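Cellulose hydrolase (Bacillus licheniformis, PDB 4YZT) hydrolyses beta-1,4-glucosidic bonds of cellulose as a tri-modular endoglucanase of glycoside hydrolase family 5, captured here with cellotetraose. Local coordinates at residues Asn278-Lys283 and Pro341-Ile346; Leu285-Phe290 and Pro321-Ile326; Thr289-Ala294 and Ile328-Gly333; Thr415-Phe418 and Ala422-Val425. One frame throughout, in Å; residues are numbered along the deposited sequence.

Contact 1: residues Asn278-Lys283 and Pro341-Ile346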
loop_
_atom_site.group_PDB
_atom_site.type_symbol
_atom_site.label_atom_id
_atom_site.label_comp_id
_atom_site.label_asym_id
_atom_site.label_seq_id
_atom_site.Cartn_x
_atom_site.Cartn_y
_atom_site.Cartn_z
ATOM N N ASN A 278 -2.275 10.329 0.303
ATOM C CA ASN A 278 -2.986 10.752 -0.910
ATOM C C ASN A 278 -2.285 11.795 -1.788
ATOM O O ASN A 278 -2.718 12.034 -2.909
ATOM C CB ASN A 278 -4.398 11.258 -0.543
ATOM C CG ASN A 278 -4.397 12.611 0.173
ATOM O OD1 ASN A 278 -3.403 13.035 0.761
ATOM N ND2 ASN A 278 -5.545 13.280 0.148
ATOM N N GLU A 279 -1.210 12.410 -1.309
ATOM C CA GLU A 279 -0.533 13.405 -2.132
ATOM C C GLU A 279 0.148 12.689 -3.295
ATOM O O GLU A 279 0.957 11.781 -3.087
ATOM C CB GLU A 279 0.467 14.231 -1.308
ATOM C CG GLU A 279 0.741 15.629 -1.878
ATOM C CD GLU A 279 2.182 15.812 -2.360
ATOM O OE1 GLU A 279 2.903 14.805 -2.480
ATOM O OE2 GLU A 279 2.594 16.970 -2.602
ATOM N N LYS A 280 -0.225 13.078 -4.511
ATOM C CA LYS A 280 0.223 12.434 -5.741
ATOM C C LYS A 280 1.719 12.357 -5.935
ATOM O O LYS A 280 2.252 11.291 -6.191
ATOM C CB LYS A 280 -0.345 13.164 -6.951
ATOM C CG LYS A 280 -1.382 12.393 -7.700
ATOM C CD LYS A 280 -1.977 13.249 -8.818
ATOM C CE LYS A 280 -3.373 12.809 -9.108
ATOM N NZ LYS A 280 -4.088 13.819 -9.936
ATOM N N HIS A 281 2.374 13.511 -5.885
ATOM C CA HIS A 281 3.802 13.568 -6.167
ATOM C C HIS A 281 4.578 12.660 -5.219
ATOM O O HIS A 281 5.413 11.874 -5.641
ATOM C CB HIS A 281 4.333 14.994 -6.058
ATOM C CG HIS A 281 5.821 15.067 -6.163
ATOM N ND1 HIS A 281 6.476 15.123 -7.373
ATOM C CD2 HIS A 281 6.785 15.032 -5.211
ATOM C CE1 HIS A 281 7.780 15.150 -7.163
ATOM N NE2 HIS A 281 7.995 15.088 -5.859
ATOM N N SER A 282 4.302 12.773 -3.929
ATOM C CA SER A 282 4.995 11.934 -2.957
ATOM C C SER A 282 4.709 10.468 -3.220
ATOM O O SER A 282 5.616 9.642 -3.197
ATOM C CB SER A 282 4.591 12.300 -1.537
ATOM O OG SER A 282 5.035 13.610 -1.207
ATOM N N LYS A 283 3.447 10.141 -3.462
ATOM C CA LYS A 283 3.075 8.747 -3.683
ATOM C C LYS A 283 3.795 8.149 -4.896
ATOM O O LYS A 283 4.291 7.021 -4.842
ATOM C CB LYS A 283 1.563 8.623 -3.858
ATOM C CG LYS A 283 1.072 7.181 -3.893
ATOM C CD LYS A 283 -0.235 7.072 -4.678
ATOM C CE LYS A 283 -1.399 7.745 -3.988
ATOM N NZ LYS A 283 -2.598 7.785 -4.909
ATOM N N PRO A 341 5.001 20.218 -9.984
ATOM C CA PRO A 341 3.939 19.521 -9.257
ATOM C C PRO A 341 3.166 18.545 -10.125
ATOM O O PRO A 341 3.164 18.679 -11.347
ATOM C CB PRO A 341 3.027 20.672 -8.803
ATOM C CG PRO A 341 3.139 21.668 -9.916
ATOM C CD PRO A 341 4.565 21.551 -10.447
ATOM N N ALA A 342 2.499 17.590 -9.493
ATOM C CA ALA A 342 1.602 16.683 -10.195
ATOM C C ALA A 342 0.181 17.231 -10.191
ATOM O O ALA A 342 -0.621 16.910 -11.063
ATOM C CB ALA A 342 1.641 15.298 -9.565
ATOM N N ASP A 343 -0.129 18.035 -9.179
ATOM C CA ASP A 343 -1.404 18.740 -9.103
ATOM C C ASP A 343 -1.156 20.238 -9.122
ATOM O O ASP A 343 -0.512 20.779 -8.220
ATOM C CB ASP A 343 -2.168 18.357 -7.838
ATOM C CG ASP A 343 -2.998 17.098 -8.006
ATOM O OD1 ASP A 343 -3.528 16.851 -9.113
ATOM O OD2 ASP A 343 -3.136 16.354 -7.013
ATOM N N LEU A 344 -1.666 20.916 -10.143
ATOM C CA LEU A 344 -1.502 22.357 -10.222
ATOM C C LEU A 344 -2.793 23.062 -9.794
ATOM O O LEU A 344 -3.814 22.953 -10.472
ATOM C CB LEU A 344 -1.097 22.767 -11.636
ATOM C CG LEU A 344 -0.932 24.268 -11.855
ATOM C CD1 LEU A 344 0.148 24.777 -10.909
ATOM C CD2 LEU A 344 -0.577 24.557 -13.305
ATOM N N PHE A 345 -2.737 23.770 -8.663
ATOM C CA PHE A 345 -3.882 24.503 -8.123
ATOM C C PHE A 345 -3.861 25.974 -8.544
ATOM O O PHE A 345 -2.895 26.691 -8.282
ATOM C CB PHE A 345 -3.910 24.416 -6.591
ATOM C CG PHE A 345 -4.235 23.050 -6.055
ATOM C CD1 PHE A 345 -5.551 22.681 -5.802
ATOM C CD2 PHE A 345 -3.228 22.134 -5.794
ATOM C CE1 PHE A 345 -5.850 21.414 -5.290
ATOM C CE2 PHE A 345 -3.524 20.873 -5.291
ATOM C CZ PHE A 345 -4.829 20.517 -5.035
ATOM N N ILE A 346 -4.923 26.421 -9.201
ATOM C CA ILE A 346 -5.048 27.818 -9.596
ATOM C C ILE A 346 -6.292 28.401 -8.919
ATOM O O ILE A 346 -7.385 27.847 -9.041
ATOM C CB ILE A 346 -5.132 27.964 -11.146
ATOM C CG1 ILE A 346 -3.791 27.584 -11.778
ATOM C CG2 ILE A 346 -5.515 29.386 -11.548
ATOM C CD1 ILE A 346 -3.866 27.346 -13.253
HETATM O O HOH W 1 -1.875 15.710 -4.971
#
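Lys-280 and Asp-343 form a salt bridge between the first turn of helix 280-296 and strand 338-347. Lys-280 NZ lies 3.2 Å from Asp-343 OD1, on the syn side and 25° out of the carboxylate plane, and pairs as well with Asp-427 on strand 424-431. The lysine chain, extended beyond CG, crosses the aspartate side chain at about a right angle. The second carboxylate oxygen is used through water: OD2 of Asp-343 takes a bond from water 1 at 2.5 Å, and that water accepts from the backbone N of Lys-280 at 3.1 Å. A leucine in place of Lys-280 would probably leave the acids Asp-343 and Asp-427 close together without the positive charge they share. Glu-279 is the N-cap of the helix; its OE1 accepts from Ser-282 N at 2.9 Å and from Ser-282 OG, which arrive from opposite faces of the carboxylate. Beside these polar bonds, Ala-342 CB packs 3.9 Å from Lys-280 CB and also meets His-281 CB. His-281 ND1 bonds to Ile-339 O earlier on the strand, while the backbones of Ala-342 and Leu-344 are hydrogen-bonded to that of Asp-427, so a barrel helix meets the sheet of the X2 module.

Contact 2: residues Leu285-Phe290 and Pro321-Ile326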
loop_
_atom_site.group_PDB
_atom_site.type_symbol
_atom_site.label_atom_id
_atom_site.label_comp_id
_atom_site.label_asym_id
_atom_site.label_seq_id
_atom_site.Cartn_x
_atom_site.Cartn_y
_atom_site.Cartn_z
ATOM N N LEU A 285 6.633 9.279 -6.367
ATOM C CA LEU A 285 8.056 9.223 -6.019
ATOM C C LEU A 285 8.398 8.057 -5.071
ATOM O O LEU A 285 9.426 7.401 -5.225
ATOM C CB LEU A 285 8.488 10.550 -5.389
ATOM C CG LEU A 285 9.980 10.698 -5.069
ATOM C CD1 LEU A 285 10.807 10.609 -6.363
ATOM C CD2 LEU A 285 10.243 12.010 -4.364
ATOM N N TYR A 286 7.553 7.830 -4.076
ATOM C CA TYR A 286 7.759 6.737 -3.130
ATOM C C TYR A 286 7.745 5.385 -3.849
ATOM O O TYR A 286 8.646 4.551 -3.671
ATOM C CB TYR A 286 6.691 6.776 -2.030
ATOM C CG TYR A 286 6.886 5.726 -0.957
ATOM C CD1 TYR A 286 6.329 4.459 -1.087
ATOM C CD2 TYR A 286 7.648 5.992 0.180
ATOM C CE1 TYR A 286 6.519 3.491 -0.115
ATOM C CE2 TYR A 286 7.825 5.031 1.150
ATOM C CZ TYR A 286 7.272 3.788 0.994
ATOM O OH TYR A 286 7.456 2.823 1.964
ATOM N N HIS A 287 6.735 5.164 -4.681
ATOM C CA HIS A 287 6.627 3.871 -5.345
ATOM C C HIS A 287 7.767 3.658 -6.346
ATOM O O HIS A 287 8.379 2.586 -6.369
ATOM C CB HIS A 287 5.267 3.728 -6.021
ATOM C CG HIS A 287 4.160 3.394 -5.068
ATOM N ND1 HIS A 287 3.531 4.345 -4.294
ATOM C CD2 HIS A 287 3.578 2.209 -4.755
ATOM C CE1 HIS A 287 2.604 3.765 -3.549
ATOM N NE2 HIS A 287 2.613 2.468 -3.807
ATOM N N ASP A 288 8.082 4.666 -7.153
ATOM C CA ASP A 288 9.171 4.522 -8.111
ATOM C C ASP A 288 10.499 4.266 -7.409
ATOM O O ASP A 288 11.281 3.418 -7.832
ATOM C CB ASP A 288 9.309 5.761 -9.000
ATOM C CG ASP A 288 10.464 5.636 -9.973
ATOM O OD1 ASP A 288 10.337 4.886 -10.970
ATOM O OD2 ASP A 288 11.514 6.270 -9.735
ATOM N N THR A 289 10.739 4.997 -6.326
ATOM C CA THR A 289 12.003 4.883 -5.613
ATOM C C THR A 289 12.124 3.513 -4.968
ATOM O O THR A 289 13.150 2.843 -5.127
ATOM C CB THR A 289 12.151 5.972 -4.530
ATOM O OG1 THR A 289 12.052 7.265 -5.143
ATOM C CG2 THR A 289 13.493 5.856 -3.821
ATOM N N PHE A 290 11.084 3.090 -4.248
ATOM C CA PHE A 290 11.159 1.793 -3.589
ATOM C C PHE A 290 11.237 0.631 -4.575
ATOM O O PHE A 290 12.039 -0.284 -4.389
ATOM C CB PHE A 290 9.980 1.550 -2.648
ATOM C CG PHE A 290 10.107 0.259 -1.905
ATOM C CD1 PHE A 290 11.023 0.141 -0.869
ATOM C CD2 PHE A 290 9.354 -0.852 -2.270
ATOM C CE1 PHE A 290 11.183 -1.056 -0.200
ATOM C CE2 PHE A 290 9.502 -2.055 -1.598
ATOM C CZ PHE A 290 10.413 -2.157 -0.566
ATOM N N PRO A 321 -4.034 5.464 -11.975
ATOM C CA PRO A 321 -3.440 4.659 -13.042
ATOM C C PRO A 321 -1.949 4.923 -13.202
ATOM O O PRO A 321 -1.214 4.035 -13.635
ATOM C CB PRO A 321 -4.195 5.115 -14.288
ATOM C CG PRO A 321 -5.440 5.719 -13.772
ATOM C CD PRO A 321 -5.100 6.346 -12.485
ATOM N N VAL A 322 -1.522 6.139 -12.885
ATOM C CA VAL A 322 -0.117 6.505 -13.027
ATOM C C VAL A 322 0.754 5.724 -12.048
ATOM O O VAL A 322 1.791 5.179 -12.443
ATOM C CB VAL A 322 0.097 8.016 -12.819
ATOM C CG1 VAL A 322 1.583 8.344 -12.721
ATOM C CG2 VAL A 322 -0.584 8.801 -13.940
ATOM N N VAL A 323 0.349 5.656 -10.780
ATOM C CA VAL A 323 1.177 4.946 -9.811
ATOM C C VAL A 323 1.246 3.453 -10.197
ATOM O O VAL A 323 2.300 2.824 -10.050
ATOM C CB VAL A 323 0.678 5.136 -8.359
ATOM C CG1 VAL A 323 -0.555 4.266 -8.061
ATOM C CG2 VAL A 323 1.788 4.823 -7.379
ATOM N N LYS A 324 0.153 2.905 -10.724
ATOM C CA LYS A 324 0.159 1.532 -11.220
ATOM C C LYS A 324 1.171 1.352 -12.354
ATOM O O LYS A 324 1.939 0.388 -12.367
ATOM C CB LYS A 324 -1.233 1.112 -11.716
ATOM C CG LYS A 324 -1.291 -0.334 -12.270
ATOM C CD LYS A 324 -1.238 -0.400 -13.798
ATOM C CE LYS A 324 -2.521 0.096 -14.428
ATOM N NZ LYS A 324 -2.554 -0.136 -15.908
ATOM N N GLU A 325 1.165 2.274 -13.310
ATOM C CA GLU A 325 2.083 2.164 -14.435
ATOM C C GLU A 325 3.532 2.307 -13.970
ATOM O O GLU A 325 4.425 1.645 -14.507
ATOM C CB GLU A 325 1.770 3.205 -15.516
ATOM C CG GLU A 325 0.384 3.085 -16.158
ATOM C CD GLU A 325 0.128 1.763 -16.877
ATOM O OE1 GLU A 325 1.071 0.963 -17.080
ATOM O OE2 GLU A 325 -1.040 1.537 -17.267
ATOM N N ILE A 326 3.754 3.154 -12.968
ATOM C CA ILE A 326 5.072 3.302 -12.379
ATOM C C ILE A 326 5.557 1.964 -11.812
ATOM O O ILE A 326 6.696 1.572 -12.045
ATOM C CB ILE A 326 5.077 4.387 -11.285
ATOM C CG1 ILE A 326 5.138 5.767 -11.940
ATOM C CG2 ILE A 326 6.257 4.213 -10.343
ATOM C CD1 ILE A 326 4.880 6.926 -10.980
#
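His-287 and Val-323 make a CH-pi contact between helix 280-296 of the (beta/alpha)8 barrel and helix 321-330, which follows the last barrel strand; the short segments run 8° apart with axes 9.4 Å from each other. Val-323 CG2 sits over one face of the imidazole, 3.8 Å from its centroid and 23° off the ring normal, displaced toward the rim so that it lies nearest to CG and ND1. CG2 stands anti to the valine backbone N, which carries this methyl over the ring. Purely aliphatic contact follows one turn on: Ile-326 CG2 rests 3.7 Å from Asp-288 CB, the two side chains crossing at about a right angle. Polar atoms are bound by other partners. His-287 ND1 is hydrogen-bonded to Lys-283 O one turn back, while Asp-288 OD1 accepts from Asn-336 ND2 and OD2 pairs with Arg-292 NE in a salt bridge. Exchanging His-287 for an alanine would probably open a gap over Val-323 CG2 and leave Lys-283 O without its imidazole partner. No hydrogen bond spans the two segments: with Lys-283, Asn-336 and Arg-292 serving the imidazole and carboxylate, these groups can lie in a buried apolar contact without a polar partner across it.

Contact 3: residues Thr289-Ala294 and Ile328-Gly333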
loop_
_atom_site.group_PDB
_atom_site.type_symbol
_atom_site.label_atom_id
_atom_site.label_comp_id
_atom_site.label_asym_id
_atom_site.label_seq_id
_atom_site.Cartn_x
_atom_site.Cartn_y
_atom_site.Cartn_z
ATOM N N THR A 289 10.739 4.997 -6.326
ATOM C CA THR A 289 12.003 4.883 -5.613
ATOM C C THR A 289 12.124 3.513 -4.968
ATOM O O THR A 289 13.150 2.843 -5.127
ATOM C CB THR A 289 12.151 5.972 -4.530
ATOM O OG1 THR A 289 12.052 7.265 -5.143
ATOM C CG2 THR A 289 13.493 5.856 -3.821
ATOM N N PHE A 290 11.084 3.090 -4.248
ATOM C CA PHE A 290 11.159 1.793 -3.589
ATOM C C PHE A 290 11.237 0.631 -4.575
ATOM O O PHE A 290 12.039 -0.284 -4.389
ATOM C CB PHE A 290 9.980 1.550 -2.648
ATOM C CG PHE A 290 10.107 0.259 -1.905
ATOM C CD1 PHE A 290 11.023 0.141 -0.869
ATOM C CD2 PHE A 290 9.354 -0.852 -2.270
ATOM C CE1 PHE A 290 11.183 -1.056 -0.200
ATOM C CE2 PHE A 290 9.502 -2.055 -1.598
ATOM C CZ PHE A 290 10.413 -2.157 -0.566
ATOM N N VAL A 291 10.413 0.644 -5.614
ATOM C CA VAL A 291 10.425 -0.495 -6.526
ATOM C C VAL A 291 11.756 -0.565 -7.285
ATOM O O VAL A 291 12.283 -1.659 -7.506
ATOM C CB VAL A 291 9.232 -0.449 -7.504
ATOM C CG1 VAL A 291 9.306 -1.622 -8.514
ATOM C CG2 VAL A 291 7.941 -0.522 -6.713
ATOM N N ARG A 292 12.310 0.588 -7.661
ATOM C CA ARG A 292 13.612 0.594 -8.333
ATOM C C ARG A 292 14.706 0.072 -7.407
ATOM O O ARG A 292 15.610 -0.615 -7.851
ATOM C CB ARG A 292 13.981 1.994 -8.853
ATOM C CG ARG A 292 13.172 2.417 -10.081
ATOM C CD ARG A 292 13.882 3.455 -10.946
ATOM N NE ARG A 292 13.884 4.800 -10.372
ATOM C CZ ARG A 292 14.893 5.321 -9.677
ATOM N NH1 ARG A 292 15.986 4.603 -9.452
ATOM N NH2 ARG A 292 14.806 6.558 -9.197
ATOM N N LEU A 293 14.627 0.394 -6.119
ATOM C CA LEU A 293 15.617 -0.108 -5.170
ATOM C C LEU A 293 15.491 -1.626 -4.982
ATOM O O LEU A 293 16.502 -2.335 -4.954
ATOM C CB LEU A 293 15.498 0.608 -3.825
ATOM C CG LEU A 293 16.029 2.040 -3.785
ATOM C CD1 LEU A 293 15.597 2.750 -2.479
ATOM C CD2 LEU A 293 17.553 2.023 -3.923
ATOM N N ALA A 294 14.262 -2.122 -4.866
ATOM C CA ALA A 294 14.037 -3.567 -4.800
ATOM C C ALA A 294 14.616 -4.254 -6.048
ATOM O O ALA A 294 15.321 -5.260 -5.959
ATOM C CB ALA A 294 12.554 -3.871 -4.659
ATOM N N ILE A 328 4.576 -1.125 -12.608
ATOM C CA ILE A 328 4.775 -2.021 -13.744
ATOM C C ILE A 328 6.122 -1.804 -14.451
ATOM O O ILE A 328 6.837 -2.762 -14.765
ATOM C CB ILE A 328 3.621 -1.842 -14.754
ATOM C CG1 ILE A 328 2.320 -2.323 -14.112
ATOM C CG2 ILE A 328 3.908 -2.573 -16.075
ATOM C CD1 ILE A 328 2.395 -3.738 -13.582
ATOM N N GLN A 329 6.463 -0.545 -14.697
ATOM C CA GLN A 329 7.719 -0.219 -15.375
ATOM C C GLN A 329 8.920 -0.407 -14.436
ATOM O O GLN A 329 9.902 -1.074 -14.778
ATOM C CB GLN A 329 7.664 1.214 -15.906
ATOM C CG GLN A 329 6.613 1.409 -16.995
ATOM C CD GLN A 329 6.928 0.605 -18.238
ATOM O OE1 GLN A 329 8.084 0.513 -18.651
ATOM N NE2 GLN A 329 5.897 0.018 -18.849
ATOM N N ALA A 330 8.829 0.164 -13.240
ATOM C CA ALA A 330 9.924 0.059 -12.289
ATOM C C ALA A 330 10.197 -1.404 -11.910
ATOM O O ALA A 330 11.344 -1.788 -11.696
ATOM C CB ALA A 330 9.630 0.888 -11.046
ATOM N N GLY A 331 9.146 -2.215 -11.850
ATOM C CA GLY A 331 9.291 -3.614 -11.488
ATOM C C GLY A 331 9.962 -4.433 -12.577
ATOM O O GLY A 331 10.371 -5.575 -12.328
ATOM N N ARG A 332 10.059 -3.859 -13.782
ATOM C CA ARG A 332 10.813 -4.456 -14.887
ATOM C C ARG A 332 12.177 -3.791 -15.071
ATOM O O ARG A 332 12.860 -4.020 -16.076
ATOM C CB ARG A 332 10.011 -4.360 -16.189
ATOM C CG ARG A 332 8.867 -5.346 -16.262
ATOM C CD ARG A 332 7.910 -5.047 -17.420
ATOM N NE ARG A 332 6.992 -6.166 -17.623
ATOM C CZ ARG A 332 5.911 -6.399 -16.880
ATOM N NH1 ARG A 332 5.603 -5.573 -15.879
ATOM N NH2 ARG A 332 5.138 -7.456 -17.133
ATOM N N GLY A 333 12.563 -2.957 -14.109
ATOM C CA GLY A 333 13.861 -2.299 -14.140
ATOM C C GLY A 333 13.923 -1.050 -15.003
ATOM O O GLY A 333 15.004 -0.613 -15.383
#
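Val-291 CG1 lies over the flat peptide that joins Ala-330 to Gly-331, 3.4 Å from Gly-331 N and 3.5 Å from Ala-330 C. The same peptide falls where helix 321-330 ends in a Schellman motif, with Gly-333 as its C-prime residue, against helix 280-296 of the (beta/alpha)8 barrel typical of family 5 glycoside hydrolases. A second flat group, the guanidinium of Arg-332, is met at its edge and in its own plane: NH1 bonds to Ile-328 O at 3.3 Å with an N-H...O angle of 158°, and NH2 bonds to Gly-67 O. The arginine thus folds back along the last helical turn instead of joining the interface.

The interface itself is apolar. With CG1 anti to the backbone N (chi1 177°), Val-291 directs this methyl to the helix end, and CG1 comes within 3.6 Å of Ala-330 CB as well as touching the peptide. The valine side chain also touches Tyr-272 and Pro-301 of the barrel strands. Gly-333 adopts a positive phi of 82°, which lets the chain turn out of the helix, and its N bonds to Ala-330 O at 2.9 Å, closing a type I turn. Gly-331 O is tied to Ser-32 OG, linking the turn to the N-terminal part of the chain. Arg-292 spends its charged end on Asp-288, through NE and OD2, and only its aliphatic stem takes part here: Arg-292 CG rests 4.0 Å from Ala-330 CB.

Contact 4: residues Thr415-Phe418 and Ala422-Val425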
loop_
_atom_site.group_PDB
_atom_site.type_symbol
_atom_site.label_atom_id
_atom_site.label_comp_id
_atom_site.label_asym_id
_atom_site.label_seq_id
_atom_site.Cartn_x
_atom_site.Cartn_y
_atom_site.Cartn_z
ATOM N N THR A 415 -0.733 15.330 -20.107
ATOM C CA THR A 415 0.015 14.081 -20.099
ATOM C C THR A 415 1.421 14.291 -20.665
ATOM O O THR A 415 1.586 14.585 -21.846
ATOM C CB THR A 415 -0.714 12.984 -20.907
ATOM O OG1 THR A 415 -1.988 12.717 -20.308
ATOM C CG2 THR A 415 0.097 11.694 -20.930
ATOM N N PHE A 416 2.428 14.158 -19.804
ATOM C CA PHE A 416 3.819 14.222 -20.221
ATOM C C PHE A 416 4.263 12.819 -20.614
ATOM O O PHE A 416 4.256 11.919 -19.774
ATOM C CB PHE A 416 4.729 14.757 -19.102
ATOM C CG PHE A 416 4.423 16.180 -18.668
ATOM C CD1 PHE A 416 3.246 16.486 -17.994
ATOM C CD2 PHE A 416 5.338 17.198 -18.893
ATOM C CE1 PHE A 416 2.971 17.788 -17.592
ATOM C CE2 PHE A 416 5.073 18.501 -18.483
ATOM C CZ PHE A 416 3.889 18.797 -17.835
ATOM N N THR A 417 4.631 12.628 -21.881
ATOM C CA THR A 417 5.074 11.318 -22.341
ATOM C C THR A 417 6.588 11.276 -22.397
ATOM O O THR A 417 7.229 12.301 -22.630
ATOM C CB THR A 417 4.499 10.966 -23.735
ATOM O OG1 THR A 417 4.991 11.893 -24.713
ATOM C CG2 THR A 417 2.984 11.015 -23.719
ATOM N N PHE A 418 7.156 10.094 -22.181
ATOM C CA PHE A 418 8.605 9.921 -22.229
ATOM C C PHE A 418 8.932 8.750 -23.149
ATOM O O PHE A 418 8.084 7.895 -23.381
ATOM C CB PHE A 418 9.169 9.720 -20.812
ATOM C CG PHE A 418 8.875 10.879 -19.895
ATOM C CD1 PHE A 418 9.749 11.953 -19.812
ATOM C CD2 PHE A 418 7.701 10.920 -19.157
ATOM C CE1 PHE A 418 9.465 13.033 -18.986
ATOM C CE2 PHE A 418 7.412 12.005 -18.338
ATOM C CZ PHE A 418 8.296 13.058 -18.260
ATOM N N ALA A 422 6.795 5.206 -17.525
ATOM C CA ALA A 422 5.409 5.656 -17.457
ATOM C C ALA A 422 5.232 7.129 -17.847
ATOM O O ALA A 422 6.127 7.949 -17.657
ATOM C CB ALA A 422 4.869 5.413 -16.056
ATOM N N SER A 423 4.069 7.462 -18.401
ATOM C CA SER A 423 3.718 8.861 -18.596
ATOM C C SER A 423 3.353 9.498 -17.256
ATOM O O SER A 423 2.901 8.821 -16.339
ATOM C CB SER A 423 2.548 9.010 -19.568
ATOM O OG SER A 423 2.926 8.635 -20.882
ATOM N N GLN A 424 3.558 10.801 -17.160
ATOM C CA GLN A 424 3.140 11.561 -15.990
ATOM C C GLN A 424 1.918 12.395 -16.371
ATOM O O GLN A 424 1.862 12.959 -17.468
ATOM C CB GLN A 424 4.281 12.447 -15.501
ATOM C CG GLN A 424 5.442 11.682 -14.886
ATOM C CD GLN A 424 5.180 11.330 -13.439
ATOM O OE1 GLN A 424 5.278 12.178 -12.550
ATOM N NE2 GLN A 424 4.811 10.087 -13.197
ATOM N N VAL A 425 0.940 12.456 -15.475
ATOM C CA VAL A 425 -0.280 13.232 -15.708
ATOM C C VAL A 425 -0.461 14.351 -14.674
ATOM O O VAL A 425 -0.561 14.084 -13.479
ATOM C CB VAL A 425 -1.523 12.337 -15.662
ATOM C CG1 VAL A 425 -2.789 13.176 -15.845
ATOM C CG2 VAL A 425 -1.424 11.219 -16.695
HETATM O O HOH W 2 5.597 7.985 -21.459
#
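Phe-416 and Phe-418 both carry CG beside the backbone N and anti to the carbonyl carbon (chi1 -63° and -59°), which brings an edge atom of Phe-416 and CE2 of Phe-418 up to Gln-424. The Phe-416 ring offers its edge to a backbone oxygen, with CD1 3.8 Å from Gln-424 O near the ring plane. Phe-418 comes in obliquely, its CE2 4.0 Å from Gln-424 CG, with ring and amide planes 49° apart. Bent at chi2, the glutamine turns its end away to bond through OE1 with Ile-339 N. Two backbone bonds define the antiparallel hydrogen-bonded pair: Phe-416 N to Gln-424 O at 2.7 Å and Gln-424 N to Phe-416 O at 2.9 Å. Gln-424 O also receives a CA-H...O contact from Thr-415 CA at 3.4 Å. Thr-415 and Val-425, the neighbouring non-hydrogen-bonded pair, share the other face of the sheet, where Thr-415 CG2 packs against Ser-423 CB. Toward the turn direct backbone pairing gives way to water 2, which accepts from Phe-418 N at 2.7 Å and is hydrogen-bonded to Ser-423 OG at 2.8 Å. On its other edge, strand 409-418 pairs with strand 366-371, where Thr-417 OG1 bonds to Thr-367 OG1. This is a beta hairpin within the beta-rich X2 carbohydrate-binding module, a member of the E-set clan.

From the N-terminal side, contacts 1, 2 and 3 all open on helix 280-296, one after another along it. Contact 2 closes first, on the start of helix 321-330; contact 3 closes on that helix's end, and its first segment shares Thr-289 and Phe-290 with contact 2. Contact 1 closes last, on strand 338-347, so contacts 2 and 3 nest within its loop. Contact 4 follows in series and closes only a short hairpin turn. Helix 321-330 lies between the modules: Val-322, Glu-325 and Ile-326 pack on Ala-422, Gln-424 or Val-425 of contact 4. Strand 424-431 neighbours strand 338-347, so the barrel and the X2 module are joined through both contact 1 and helix 321-330.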